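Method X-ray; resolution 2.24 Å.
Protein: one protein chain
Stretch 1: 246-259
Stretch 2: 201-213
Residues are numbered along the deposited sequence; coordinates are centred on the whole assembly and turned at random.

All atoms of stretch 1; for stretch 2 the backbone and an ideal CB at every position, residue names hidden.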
ATOM      1  N   LEU A 246     -23.426   4.374 -36.174  1.00 22.05           N
ATOM      2  CA  LEU A 246     -24.876   4.420 -36.297  1.00 22.21           C
ATOM      3  C   LEU A 246     -25.444   3.377 -37.251  1.00 22.93           C
ATOM      4  O   LEU A 246     -25.274   3.459 -38.467  1.00 23.53           O
ATOM      5  CB  LEU A 246     -25.389   5.836 -36.637  1.00 23.24           C
ATOM      6  CG  LEU A 246     -25.177   6.929 -35.575  1.00 28.55           C
ATOM      7  CD1 LEU A 246     -25.627   8.279 -36.111  1.00 29.11           C
ATOM      8  CD2 LEU A 246     -25.935   6.601 -34.275  1.00 30.40           C
ATOM      9  N   VAL A 247     -26.089   2.369 -36.661  1.00 15.45           N
ATOM     10  CA  VAL A 247     -26.767   1.272 -37.324  1.00 13.91           C
ATOM     11  C   VAL A 247     -27.838   0.777 -36.367  1.00 15.74           C
ATOM     12  O   VAL A 247     -27.577   0.673 -35.172  1.00 13.02           O
ATOM     13  CB  VAL A 247     -25.806   0.153 -37.868  1.00 16.66           C
ATOM     14  CG1 VAL A 247     -25.092  -0.631 -36.754  1.00 15.41           C
ATOM     15  CG2 VAL A 247     -26.524  -0.770 -38.844  1.00 16.17           C
ATOM     16  N   ALA A 248     -29.052   0.510 -36.883  1.00 13.81           N
ATOM     17  CA  ALA A 248     -30.164   0.021 -36.074  1.00 13.21           C
ATOM     18  C   ALA A 248     -30.743  -1.250 -36.668  1.00 20.53           C
ATOM     19  O   ALA A 248     -30.846  -1.346 -37.897  1.00 21.77           O
ATOM     20  CB  ALA A 248     -31.242   1.094 -35.928  1.00 13.49           C
ATOM     21  N   PRO A 249     -31.086  -2.273 -35.835  1.00 17.74           N
ATOM     22  CA  PRO A 249     -31.693  -3.485 -36.405  1.00 17.40           C
ATOM     23  C   PRO A 249     -33.145  -3.229 -36.857  1.00 21.76           C
ATOM     24  O   PRO A 249     -33.787  -2.296 -36.352  1.00 21.26           O
ATOM     25  CB  PRO A 249     -31.598  -4.478 -35.251  1.00 18.53           C
ATOM     26  CG  PRO A 249     -31.742  -3.638 -34.035  1.00 22.37           C
ATOM     27  CD  PRO A 249     -31.037  -2.346 -34.355  1.00 17.66           C
ATOM     28  N   ALA A 250     -33.642  -4.012 -37.840  1.00 19.04           N
ATOM     29  CA  ALA A 250     -35.022  -3.899 -38.352  1.00 19.56           C
ATOM     30  C   ALA A 250     -36.026  -4.100 -37.177  1.00 21.98           C
ATOM     31  O   ALA A 250     -35.802  -5.006 -36.371  1.00 22.12           O
ATOM     32  CB  ALA A 250     -35.270  -4.936 -39.443  1.00 20.03           C
ATOM     33  N   PRO A 251     -37.060  -3.244 -36.982  1.00 15.30           N
ATOM     34  CA  PRO A 251     -37.546  -2.159 -37.856  1.00 14.84           C
ATOM     35  C   PRO A 251     -37.068  -0.744 -37.524  1.00 21.21           C
ATOM     36  O   PRO A 251     -37.503   0.217 -38.181  1.00 21.96           O
ATOM     37  CB  PRO A 251     -39.058  -2.259 -37.656  1.00 16.83           C
ATOM     38  CG  PRO A 251     -39.193  -2.593 -36.196  1.00 20.49           C
ATOM     39  CD  PRO A 251     -38.011  -3.490 -35.874  1.00 15.77           C
ATOM     40  N   TYR A 252     -36.203  -0.601 -36.487  1.00 16.22           N
ATOM     41  CA  TYR A 252     -35.713   0.684 -35.999  1.00 13.97           C
ATOM     42  C   TYR A 252     -34.982   1.550 -36.980  1.00 15.36           C
ATOM     43  O   TYR A 252     -35.016   2.774 -36.825  1.00 12.23           O
ATOM     44  CB  TYR A 252     -34.854   0.491 -34.753  1.00 14.27           C
ATOM     45  CG  TYR A 252     -35.574  -0.227 -33.637  1.00 14.11           C
ATOM     46  CD1 TYR A 252     -36.455   0.454 -32.792  1.00 15.04           C
ATOM     47  CD2 TYR A 252     -35.378  -1.588 -33.421  1.00 13.75           C
ATOM     48  CE1 TYR A 252     -37.135  -0.215 -31.769  1.00 13.75           C
ATOM     49  CE2 TYR A 252     -36.058  -2.266 -32.416  1.00 14.42           C
ATOM     50  CZ  TYR A 252     -36.929  -1.577 -31.585  1.00 17.19           C
ATOM     51  OH  TYR A 252     -37.530  -2.267 -30.556  1.00 14.85           O
ATOM     52  N   ASN A 253     -34.274   0.917 -37.951  1.00 12.86           N
ATOM     53  CA  ASN A 253     -33.425   1.568 -38.950  1.00 12.75           C
ATOM     54  C   ASN A 253     -34.159   2.627 -39.790  1.00 17.09           C
ATOM     55  O   ASN A 253     -33.595   3.676 -40.080  1.00 16.21           O
ATOM     56  CB  ASN A 253     -32.751   0.501 -39.845  1.00  9.23           C
ATOM     57  CG  ASN A 253     -33.715  -0.321 -40.670  1.00 25.96           C
ATOM     58  OD1 ASN A 253     -34.682  -0.916 -40.175  1.00 16.18           O
ATOM     59  ND2 ASN A 253     -33.473  -0.378 -41.959  1.00 15.12           N
ATOM     60  N   THR A 254     -35.410   2.339 -40.169  1.00 14.97           N
ATOM     61  CA  THR A 254     -36.272   3.191 -40.990  1.00 14.60           C
ATOM     62  C   THR A 254     -37.593   3.566 -40.308  1.00 17.72           C
ATOM     63  O   THR A 254     -38.445   4.161 -40.956  1.00 17.14           O
ATOM     64  CB  THR A 254     -36.537   2.538 -42.342  1.00 20.62           C
ATOM     65  OG1 THR A 254     -36.988   1.208 -42.114  1.00 22.34           O
ATOM     66  CG2 THR A 254     -35.324   2.566 -43.268  1.00 17.64           C
ATOM     67  N   MET A 255     -37.757   3.274 -39.004  1.00 16.18           N
ATOM     68  CA  MET A 255     -38.986   3.624 -38.281  1.00 17.23           C
ATOM     69  C   MET A 255     -39.345   5.112 -38.345  1.00 22.08           C
ATOM     70  O   MET A 255     -40.517   5.448 -38.427  1.00 21.93           O
ATOM     71  CB  MET A 255     -39.009   3.029 -36.867  1.00 19.78           C
ATOM     72  CG  MET A 255     -38.483   3.936 -35.762  1.00 22.99           C
ATOM     73  SD  MET A 255     -38.620   3.227 -34.109  1.00 27.00           S
ATOM     74  CE  MET A 255     -40.285   2.812 -34.061  1.00 24.61           C
ATOM     75  N   TYR A 256     -38.320   5.983 -38.385  1.00 20.61           N
ATOM     76  CA  TYR A 256     -38.460   7.434 -38.518  1.00 20.22           C
ATOM     77  C   TYR A 256     -37.987   7.863 -39.906  1.00 24.10           C
ATOM     78  O   TYR A 256     -36.911   7.472 -40.359  1.00 23.55           O
ATOM     79  CB  TYR A 256     -37.717   8.199 -37.385  1.00 19.93           C
ATOM     80  CG  TYR A 256     -38.143   7.774 -35.991  1.00 19.46           C
ATOM     81  CD1 TYR A 256     -39.487   7.800 -35.609  1.00 20.76           C
ATOM     82  CD2 TYR A 256     -37.215   7.296 -35.072  1.00 18.58           C
ATOM     83  CE1 TYR A 256     -39.886   7.392 -34.337  1.00 19.61           C
ATOM     84  CE2 TYR A 256     -37.603   6.890 -33.799  1.00 18.75           C
ATOM     85  CZ  TYR A 256     -38.941   6.927 -33.438  1.00 23.06           C
ATOM     86  OH  TYR A 256     -39.325   6.515 -32.183  1.00 22.53           O
ATOM     87  N   ASP A 257     -38.831   8.620 -40.598  1.00 21.70           N
ATOM     88  CA  ASP A 257     -38.553   9.117 -41.936  1.00 21.57           C
ATOM     89  C   ASP A 257     -37.629  10.334 -41.820  1.00 23.51           C
ATOM     90  O   ASP A 257     -38.034  11.314 -41.199  1.00 23.25           O
ATOM     91  CB  ASP A 257     -39.875   9.479 -42.647  1.00 23.95           C
ATOM     92  CG  ASP A 257     -39.787   9.928 -44.096  1.00 30.41           C
ATOM     93  OD1 ASP A 257     -38.657  10.055 -44.620  1.00 29.80           O
ATOM     94  OD2 ASP A 257     -40.841  10.169 -44.694  1.00 39.78           O
ATOM     95  N   PRO A 258     -36.401  10.294 -42.422  1.00 19.27           N
ATOM     96  CA  PRO A 258     -35.490  11.459 -42.350  1.00 18.82           C
ATOM     97  C   PRO A 258     -36.061  12.742 -42.980  1.00 22.73           C
ATOM     98  O   PRO A 258     -35.690  13.845 -42.567  1.00 22.04           O
ATOM     99  CB  PRO A 258     -34.263  10.979 -43.120  1.00 20.75           C
ATOM    100  CG  PRO A 258     -34.319   9.477 -43.053  1.00 24.07           C
ATOM    101  CD  PRO A 258     -35.781   9.190 -43.183  1.00 20.00           C
ATOM    102  N   ALA A 259     -36.989  12.585 -43.943  1.00 19.52           N
ATOM    103  CA  ALA A 259     -37.666  13.676 -44.653  1.00 20.36           C
ATOM    104  C   ALA A 259     -38.708  14.404 -43.803  1.00 25.22           C
ATOM    105  O   ALA A 259     -39.109  15.514 -44.171  1.00 25.56           O
ATOM    106  CB  ALA A 259     -38.305  13.150 -45.929  1.00 21.33           C
ATOM    107  N   UNK A 201     -27.201   3.742 -46.359  1.00 20.24           N
ATOM    108  CA  UNK A 201     -26.908   4.466 -45.110  1.00 20.11           C
ATOM    109  C   UNK A 201     -27.764   4.026 -43.917  1.00 22.19           C
ATOM    110  O   UNK A 201     -27.211   3.783 -42.835  1.00 19.28           O
ATOM    111  CB  UNK A 201     -27.106   5.966 -45.335  1.00 20.11           C
ATOM    112  N   UNK A 202     -29.093   3.905 -44.122  1.00 19.26           N
ATOM    113  CA  UNK A 202     -30.014   3.436 -43.079  1.00 18.52           C
ATOM    114  C   UNK A 202     -30.449   1.991 -43.317  1.00 18.98           C
ATOM    115  O   UNK A 202     -31.569   1.598 -42.963  1.00 18.53           O
ATOM    116  CB  UNK A 202     -31.245   4.343 -43.015  1.00 18.52           C
ATOM    117  N   UNK A 203     -29.534   1.206 -43.895  1.00 13.87           N
ATOM    118  CA  UNK A 203     -29.730  -0.218 -44.120  1.00 12.33           C
ATOM    119  C   UNK A 203     -29.866  -0.915 -42.773  1.00 17.19           C
ATOM    120  O   UNK A 203     -29.283  -0.465 -41.779  1.00 15.23           O
ATOM    121  CB  UNK A 203     -28.576  -0.813 -44.930  1.00 12.33           C
ATOM    122  N   UNK A 204     -30.701  -1.962 -42.670  1.00 17.94           N
ATOM    123  CA  UNK A 204     -30.834  -2.658 -41.368  1.00 19.14           C
ATOM    124  C   UNK A 204     -29.514  -3.298 -40.894  1.00 24.82           C
ATOM    125  O   UNK A 204     -28.668  -3.641 -41.712  1.00 25.35           O
ATOM    126  CB  UNK A 204     -31.911  -3.740 -41.469  1.00 19.14           C
ATOM    127  N   UNK A 205     -29.314  -3.431 -39.589  1.00 21.24           N
ATOM    128  CA  UNK A 205     -28.100  -4.062 -39.069  1.00 20.30           C
ATOM    129  C   UNK A 205     -28.046  -5.546 -39.478  1.00 23.89           C
ATOM    130  O   UNK A 205     -29.089  -6.141 -39.749  1.00 23.20           O
ATOM    131  CB  UNK A 205     -28.041  -3.926 -37.546  1.00 20.30           C
ATOM    132  N   UNK A 206     -26.827  -6.115 -39.556  1.00 21.60           N
ATOM    133  CA  UNK A 206     -26.511  -7.521 -39.887  1.00 21.43           C
ATOM    134  C   UNK A 206     -27.297  -8.475 -38.961  1.00 21.44           C
ATOM    135  O   UNK A 206     -27.769  -9.525 -39.391  1.00 19.46           O
ATOM    136  CB  UNK A 206     -25.008  -7.777 -39.760  1.00 21.43           C
ATOM    137  N   UNK A 207     -27.423  -8.086 -37.685  1.00 18.01           N
ATOM    138  CA  UNK A 207     -28.109  -8.839 -36.634  1.00 17.06           C
ATOM    139  C   UNK A 207     -29.584  -8.440 -36.507  1.00 20.09           C
ATOM    140  O   UNK A 207     -29.941  -7.274 -36.717  1.00 19.44           O
ATOM    141  CB  UNK A 207     -27.399  -8.629 -35.295  1.00 17.06           C
ATOM    142  N   UNK A 208     -30.429  -9.411 -36.157  1.00 16.65           N
ATOM    143  CA  UNK A 208     -31.863  -9.182 -35.914  1.00 17.13           C
ATOM    144  C   UNK A 208     -31.982  -8.429 -34.583  1.00 19.88           C
ATOM    145  O   UNK A 208     -31.028  -8.445 -33.797  1.00 19.18           O
ATOM    146  CB  UNK A 208     -32.648 -10.495 -35.884  1.00 17.13           C
ATOM    147  N   UNK A 209     -33.122  -7.750 -34.349  1.00 13.77           N
ATOM    148  CA  UNK A 209     -33.389  -6.981 -33.129  1.00 13.46           C
ATOM    149  C   UNK A 209     -33.189  -7.796 -31.845  1.00 18.40           C
ATOM    150  O   UNK A 209     -32.587  -7.290 -30.907  1.00 18.23           O
ATOM    151  CB  UNK A 209     -34.819  -6.440 -33.168  1.00 13.46           C
ATOM    152  N   UNK A 210     -33.643  -9.067 -31.821  1.00 15.30           N
ATOM    153  CA  UNK A 210     -33.490  -9.934 -30.656  1.00 15.57           C
ATOM    154  C   UNK A 210     -32.030 -10.335 -30.398  1.00 19.45           C
ATOM    155  O   UNK A 210     -31.735 -10.863 -29.321  1.00 21.33           O
ATOM    156  CB  UNK A 210     -34.343 -11.191 -30.838  1.00 15.57           C
ATOM    157  N   UNK A 211     -31.128 -10.084 -31.372  1.00 13.75           N
ATOM    158  CA  UNK A 211     -29.703 -10.399 -31.266  1.00 13.07           C
ATOM    159  C   UNK A 211     -28.800  -9.151 -31.149  1.00 18.58           C
ATOM    160  O   UNK A 211     -27.572  -9.263 -31.210  1.00 18.27           O
ATOM    161  CB  UNK A 211     -29.278 -11.221 -32.485  1.00 13.07           C
ATOM    162  N   UNK A 212     -29.423  -7.970 -30.991  1.00 16.38           N
ATOM    163  CA  UNK A 212     -28.730  -6.683 -30.912  1.00 16.25           C
ATOM    164  C   UNK A 212     -27.946  -6.506 -29.617  1.00 17.24           C
ATOM    165  O   UNK A 212     -28.184  -7.216 -28.647  1.00 17.05           O
ATOM    166  CB  UNK A 212     -29.740  -5.542 -31.053  1.00 16.25           C
ATOM    167  N   UNK A 213     -27.019  -5.550 -29.620  1.00 12.36           N
ATOM    168  CA  UNK A 213     -26.209  -5.161 -28.464  1.00 11.34           C
ATOM    169  C   UNK A 213     -27.084  -4.720 -27.282  1.00 16.29           C
ATOM    170  O   UNK A 213     -26.858  -5.198 -26.169  1.00 16.04           O
ATOM    171  CB  UNK A 213     -25.249  -4.034 -28.852  1.00 11.34           C
TER

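Position 201 has its CA-to-CB bond directed away from stretch 1, and no atom of that stretch lies within 5.5 Å of the ideal CB, so the geometry sets little preference. The residue is Leu201, whose O accepts from water 1 (2.7 Å); the same water donates to Leu246 O at 2.9 Å.

At position 202 CA-to-CB points toward stretch 1, and the ideal CB lies 3.8 Å from Asn253 O and 4.5 Å from Thr254 CG2. A backbone carbonyl beside a methyl suits a side chain of moderate size, polar with a donor or small and apolar. Asn202 is deposited, with chi1 in p. Its ND2 lies 3.6 Å from Thr254 CG2 and reaches Asn253 O through water 2, donating to the water (3.1 Å) while the water donates to Asn253 O (2.8 Å) and Tyr256 O (3.0 Å). The backbone contributes too: Asn253 ND2 donates to Asn202 O at 2.9 Å with an N-H...acceptor angle of 160°, close to linear.

Position 203, at phi/psi -64/145, is open to most residues on backbone grounds, and its ideal CB finds nothing of stretch 1 within 5.5 Å. It is Gly203, which takes part through its backbone: water 3 donates to Gly203 O (2.8 Å) and accepts from Ala248 N (3.1 Å).

Position 204 points sideways, with its ideal CB 3.7 Å from Asn253 ND2 and 4.0 Å from Ala250 N. Its phi of -62° permits proline, though a compact aliphatic or polar side chain would also serve. Pro204 packs CB against Ala250 CB at 4.2 Å. Its N is 3.3 Å from Asn253 ND2, but has no hydrogen to share.

Position 205 points toward stretch 1 and is closely bounded: the ideal CB is 3.7 Å from Val247 CG2, 3.8 Å from Ala248 O and 3.9 Å from Pro249 CA. Such neighbours favour a small side chain. Ala205 fits, its CB touching Val247 CG2 at 3.7 Å, while Ala205 N donates to Ala248 O (3.1 Å, 146°).

Position 206 points away and is unconstrained here; it is Met206.

Position 207 starts sideways with no near neighbour, so only a long side chain could return to Val247 and Pro249. Tyr207 does so: its OH lies 3.7 Å from Val247 CG1, and CD1 4.3 Å from Pro249 CB. Water 5 lies 2.5 Å from Tyr207 OH and donates to Val247 O (2.7 Å).

Position 208 points away, suiting many side chains; Arg208 is deposited.

Position 209 points sideways, its ideal CB 3.6 Å from Ala250 O and 4.3 Å from Pro249 CG. A small residue suits it. Ala209 CB lies 4.2 Å from Pro249 CG and meets the Tyr252 ring edge, 4.4 Å from CE2.

Positions 210 and 211 leave the choice open, neither ideal CB having an atom of stretch 1 within 5.5 Å: Glu210 and Asp211. Position 212 points toward Pro249 CG, 4.1 Å from the ideal CB, and favours something small; Ser212 CB sits 4.0 Å from that atom. Position 213 points sideways, with no atom of stretch 1 within 5.5 Å of its ideal CB, so many side chains would suit; it is Asp213, which makes no contact with stretch 1.

Stretch 2 (201-213) LNGPAMYRAEDSD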
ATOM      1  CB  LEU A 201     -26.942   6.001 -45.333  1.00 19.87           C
ATOM      2  CG  LEU A 201     -26.349   6.947 -44.247  1.00 21.30           C
ATOM      3  CD1 LEU A 201     -24.893   6.623 -43.934  1.00 19.88           C
ATOM      4  CD2 LEU A 201     -26.493   8.407 -44.686  1.00 19.18           C
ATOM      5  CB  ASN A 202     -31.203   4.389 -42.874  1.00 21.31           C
ATOM      6  CG  ASN A 202     -32.059   4.624 -44.085  1.00 27.96           C
ATOM      7  OD1 ASN A 202     -31.781   4.134 -45.191  1.00 29.89           O
ATOM      8  ND2 ASN A 202     -33.136   5.382 -43.880  1.00 20.51           N
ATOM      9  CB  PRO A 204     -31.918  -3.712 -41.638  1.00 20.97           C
ATOM     10  CG  PRO A 204     -31.853  -3.962 -43.100  1.00 24.96           C
ATOM     11  CD  PRO A 204     -31.481  -2.635 -43.731  1.00 20.50           C
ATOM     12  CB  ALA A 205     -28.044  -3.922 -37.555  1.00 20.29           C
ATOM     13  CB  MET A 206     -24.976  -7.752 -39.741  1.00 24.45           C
ATOM     14  CG  MET A 206     -24.525  -9.238 -39.683  1.00 29.21           C
ATOM     15  SD  MET A 206     -23.019  -9.544 -38.673  1.00 33.94           S
ATOM     16  CE  MET A 206     -23.722  -9.491 -37.034  1.00 30.36           C
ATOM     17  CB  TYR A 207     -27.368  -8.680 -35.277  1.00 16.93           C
ATOM     18  CG  TYR A 207     -26.953  -7.254 -34.977  1.00 19.15           C
ATOM     19  CD1 TYR A 207     -27.835  -6.362 -34.366  1.00 21.41           C
ATOM     20  CD2 TYR A 207     -25.683  -6.789 -35.316  1.00 19.24           C
ATOM     21  CE1 TYR A 207     -27.461  -5.041 -34.101  1.00 22.78           C
ATOM     22  CE2 TYR A 207     -25.314  -5.462 -35.092  1.00 19.85           C
ATOM     23  CZ  TYR A 207     -26.202  -4.594 -34.475  1.00 28.26           C
ATOM     24  OH  TYR A 207     -25.822  -3.296 -34.236  1.00 30.35           O
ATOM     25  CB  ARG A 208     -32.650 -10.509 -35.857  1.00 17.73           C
ATOM     26  CG  ARG A 208     -32.621 -11.272 -37.176  1.00 26.94           C
ATOM     27  CD  ARG A 208     -33.204 -12.674 -37.068  1.00 33.71           C
ATOM     28  NE  ARG A 208     -34.658 -12.638 -36.942  1.00 43.75           N
ATOM     29  CZ  ARG A 208     -35.376 -13.467 -36.189  1.00 61.50           C
ATOM     30  NH1 ARG A 208     -34.780 -14.428 -35.490  1.00 48.02           N
ATOM     31  NH2 ARG A 208     -36.695 -13.335 -36.121  1.00 48.63           N
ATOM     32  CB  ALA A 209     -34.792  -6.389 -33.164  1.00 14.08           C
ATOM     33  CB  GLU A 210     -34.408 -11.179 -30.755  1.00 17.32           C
ATOM     34  CG  GLU A 210     -34.249 -11.966 -32.040  1.00 27.71           C
ATOM     35  CD  GLU A 210     -35.324 -11.681 -33.075  1.00 48.94           C
ATOM     36  OE1 GLU A 210     -35.325 -10.575 -33.666  1.00 29.95           O
ATOM     37  OE2 GLU A 210     -36.168 -12.578 -33.299  1.00 50.01           O
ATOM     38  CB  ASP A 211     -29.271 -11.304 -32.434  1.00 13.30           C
ATOM     39  CG  ASP A 211     -29.934 -12.661 -32.396  1.00 26.66           C
ATOM     40  OD1 ASP A 211     -30.079 -13.221 -31.290  1.00 30.05           O
ATOM     41  OD2 ASP A 211     -30.285 -13.173 -33.465  1.00 33.02           O
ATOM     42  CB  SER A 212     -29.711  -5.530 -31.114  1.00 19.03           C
ATOM     43  OG  SER A 212     -30.318  -5.114 -29.898  1.00 20.33           O
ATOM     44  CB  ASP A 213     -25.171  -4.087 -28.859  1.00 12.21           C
ATOM     45  CG  ASP A 213     -25.636  -2.926 -29.731  1.00 21.43           C
ATOM     46  OD1 ASP A 213     -26.854  -2.886 -30.100  1.00 20.62           O
ATOM     47  OD2 ASP A 213     -24.796  -2.054 -30.038  1.00 24.03           O
TER
HETATM   48  O   HOH W   1     -27.442   3.049 -40.271  1.00 18.62           O
HETATM   49  O   HOH W   2     -34.350   6.133 -41.138  1.00 18.62           O
HETATM   50  O   HOH W   3     -29.349   1.504 -39.754  1.00 13.84           O
HETATM   51  O   HOH W   4     -31.718  -5.928 -38.549  1.00 15.98           O
HETATM   52  O   HOH W   5     -27.737  -1.762 -33.953  1.00 23.92           O
HETATM   53  O   HOH W   6     -34.963  -7.601 -36.376  1.00 22.30           O
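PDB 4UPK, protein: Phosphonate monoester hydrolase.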